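Local coordinates for acetyltransferase (Sinorhizobium meliloti, PDB 4JXQ) that transfers an acetyl group from acetyl-CoA to phosphinothricin, as a phosphinothricin acetyltransferase of the GNAT superfamily, at the interface of chains A and B. Sequence-based numbering; all coordinates share one arbitrary frame. Chains: chain A/B, Acetyltransferase.

The interface of chains A and B. Residues chain A 80, 83-84, 118-119, 169, 172-174; chain B 148-151, 156.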
loop_
_atom_site.group_PDB
_atom_site.type_symbol
_atom_site.label_atom_id
_atom_site.label_comp_id
_atom_site.label_asym_id
_atom_site.label_seq_id
_atom_site.Cartn_x
_atom_site.Cartn_y
_atom_site.Cartn_z
ATOM N N ALA A 80 -4.005 10.422 7.245
ATOM C CA ALA A 80 -4.929 10.945 6.244
ATOM C C ALA A 80 -5.734 9.846 5.566
ATOM O O ALA A 80 -6.749 10.166 4.978
ATOM C CB ALA A 80 -4.274 11.860 5.264
ATOM N N PHE A 83 -10.100 7.230 6.798
ATOM C CA PHE A 83 -11.506 6.985 6.322
ATOM C C PHE A 83 -11.507 6.008 5.182
ATOM O O PHE A 83 -12.585 5.729 4.625
ATOM C CB PHE A 83 -12.164 8.289 5.907
ATOM C CG PHE A 83 -12.161 9.293 7.036
ATOM C CD1 PHE A 83 -13.046 9.112 8.101
ATOM C CD2 PHE A 83 -11.290 10.362 7.086
ATOM C CE1 PHE A 83 -13.008 10.023 9.195
ATOM C CE2 PHE A 83 -11.247 11.202 8.173
ATOM C CZ PHE A 83 -12.098 11.029 9.181
ATOM N N LEU A 84 -10.367 5.449 4.804
ATOM C CA LEU A 84 -10.246 4.431 3.732
ATOM C C LEU A 84 -9.977 3.097 4.339
ATOM O O LEU A 84 -9.090 2.931 5.210
ATOM C CB LEU A 84 -9.053 4.800 2.853
ATOM C CG LEU A 84 -8.625 3.785 1.780
ATOM C CD1 LEU A 84 -9.702 3.542 0.769
ATOM C CD2 LEU A 84 -7.335 4.245 1.133
ATOM N N ARG A 118 -15.404 5.970 4.565
ATOM C CA ARG A 118 -15.929 6.709 3.427
ATOM C C ARG A 118 -15.510 6.127 2.075
ATOM O O ARG A 118 -16.117 6.507 1.074
ATOM C CB ARG A 118 -15.569 8.187 3.493
ATOM C CG ARG A 118 -16.164 8.902 4.689
ATOM C CD ARG A 118 -17.692 8.911 4.696
ATOM N NE ARG A 118 -18.235 9.866 5.662
ATOM C CZ ARG A 118 -18.355 11.173 5.439
ATOM N NH1 ARG A 118 -17.967 11.701 4.295
ATOM N NH2 ARG A 118 -18.808 11.944 6.417
ATOM N N GLN A 119 -14.480 5.290 2.000
ATOM C CA GLN A 119 -14.063 4.690 0.745
ATOM C C GLN A 119 -13.539 3.309 1.093
ATOM O O GLN A 119 -12.941 3.080 2.136
ATOM C CB GLN A 119 -12.972 5.472 0.076
ATOM C CG GLN A 119 -13.273 6.912 -0.274
ATOM C CD GLN A 119 -14.302 7.123 -1.369
ATOM O OE1 GLN A 119 -14.436 6.286 -2.273
ATOM N NE2 GLN A 119 -14.986 8.250 -1.328
ATOM N N GLY A 169 -19.362 9.151 1.417
ATOM C CA GLY A 169 -18.241 9.339 0.506
ATOM C C GLY A 169 -17.508 10.630 0.671
ATOM O O GLY A 169 -17.148 10.964 1.765
ATOM N N THR A 172 -19.476 14.957 2.185
ATOM C CA THR A 172 -19.505 15.662 3.469
ATOM C C THR A 172 -18.169 15.493 4.138
ATOM O O THR A 172 -17.410 14.539 3.840
ATOM C CB THR A 172 -20.610 15.150 4.401
ATOM O OG1 THR A 172 -20.321 13.798 4.761
ATOM C CG2 THR A 172 -22.013 15.252 3.781
ATOM N N LYS A 173 -17.838 16.384 5.055
ATOM C CA LYS A 173 -16.702 16.226 5.922
ATOM C C LYS A 173 -16.988 15.192 7.031
ATOM O O LYS A 173 -18.079 15.218 7.607
ATOM C CB LYS A 173 -16.347 17.568 6.544
ATOM C CG LYS A 173 -16.138 18.637 5.502
ATOM C CD LYS A 173 -15.096 18.341 4.452
ATOM C CE LYS A 173 -14.616 19.649 3.807
ATOM N NZ LYS A 173 -15.702 20.621 3.480
ATOM N N PRO A 174 -16.036 14.339 7.432
ATOM C CA PRO A 174 -16.377 13.425 8.510
ATOM C C PRO A 174 -16.486 14.140 9.841
ATOM O O PRO A 174 -15.766 15.084 10.122
ATOM C CB PRO A 174 -15.210 12.422 8.593
ATOM C CG PRO A 174 -14.723 12.422 7.216
ATOM C CD PRO A 174 -14.826 13.918 6.790
ATOM N N ALA B 148 -10.592 10.777 -3.268
ATOM C CA ALA B 148 -11.086 11.081 -1.928
ATOM C C ALA B 148 -10.624 10.027 -0.928
ATOM O O ALA B 148 -11.366 9.649 -0.014
ATOM C CB ALA B 148 -12.599 11.295 -1.916
ATOM N N THR B 149 -9.381 9.575 -1.074
ATOM C CA THR B 149 -8.779 8.571 -0.239
ATOM C C THR B 149 -7.998 9.162 0.925
ATOM O O THR B 149 -7.704 8.422 1.867
ATOM C CB THR B 149 -7.927 7.596 -1.098
ATOM O OG1 THR B 149 -7.101 8.366 -1.999
ATOM C CG2 THR B 149 -8.783 6.627 -1.826
ATOM N N GLY B 150 -7.614 10.434 0.855
ATOM C CA GLY B 150 -6.996 11.102 1.969
ATOM C C GLY B 150 -7.896 12.187 2.501
ATOM O O GLY B 150 -8.698 12.772 1.760
ATOM N N PHE B 151 -7.703 12.557 3.758
ATOM C CA PHE B 151 -8.390 13.691 4.349
ATOM C C PHE B 151 -7.354 14.456 5.179
ATOM O O PHE B 151 -6.795 13.875 6.114
ATOM C CB PHE B 151 -9.554 13.279 5.216
ATOM C CG PHE B 151 -10.397 14.468 5.658
ATOM C CD1 PHE B 151 -11.305 15.032 4.770
ATOM C CD2 PHE B 151 -10.207 15.106 6.867
ATOM C CE1 PHE B 151 -12.055 16.135 5.127
ATOM C CE2 PHE B 151 -10.953 16.200 7.213
ATOM C CZ PHE B 151 -11.846 16.742 6.340
ATOM N N TRP B 156 -10.849 16.604 1.397
ATOM C CA TRP B 156 -10.641 15.362 0.730
ATOM C C TRP B 156 -9.594 15.454 -0.336
ATOM O O TRP B 156 -9.543 16.427 -1.094
ATOM C CB TRP B 156 -11.950 14.826 0.087
ATOM C CG TRP B 156 -12.996 14.425 1.110
ATOM C CD1 TRP B 156 -14.178 15.049 1.386
ATOM C CD2 TRP B 156 -12.913 13.264 1.974
ATOM N NE1 TRP B 156 -14.842 14.333 2.338
ATOM C CE2 TRP B 156 -14.089 13.252 2.745
ATOM C CE3 TRP B 156 -11.935 12.284 2.196
ATOM C CZ2 TRP B 156 -14.316 12.280 3.695
ATOM C CZ3 TRP B 156 -12.178 11.340 3.139
ATOM C CH2 TRP B 156 -13.334 11.340 3.892
HETATM O O HOH W 1 -9.206 8.864 4.555
HETATM O O HOH W 2 -14.209 10.053 0.802
#
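This patch belongs to a two-fold symmetric interface between identical GNAT subunits; it docks an aromatic pair from one chain into the other and recurs with the chains exchanged, consistent with a homodimer, although the structure alone does not prove one in solution. B:Trp156, at the start of strand 155-165, buries the most surface of any residue in the patch, 88 Å². With CG anti to the carbonyl carbon (chi1 -67°), its indole is sent into chain A, where the six-membered end meets A:Pro174 tip to tip, CZ2 lying 3.5 Å from the proline CD. A:Phe83 CB abuts the indole edge in the ring plane, 3.8 Å from CH2, while the A:Arg118 chain crosses at about a right angle. B:Phe151, its CG anti to the backbone N (chi1 -171°), lays its phenyl on one indole face with CD1 over the centre, which should limit rotation of the indole. On the opposite face water 2 sits off-centre, linking A:Gln119 NE2 to the carbonyl oxygen of B:Ala148. A:Pro174 CD approaches the rim of the B:Phe151 ring from one face. The same proline lays CG over the centre of the A:Phe83 ring, 3.5 Å above it, so it wedges among three aromatic rings. A main-chain bond joins 3-10 helix 79-81 to strand 149-152: B:Phe151 N donates to A:Ala80 O at 2.8 Å, in the carbonyl plane on a lone pair. Water 1 bridges that oxygen, A:Phe83 N and B:Thr149 O. A:Thr172 O lies in the indole plane, and B:Trp156 NE1 reaches it from above the carbonyl plane at 3.0 Å, nearly straight (161° at H). A:Arg118 NH1 grips the same oxygen at 2.9 Å and also donates to A:Gly169 O.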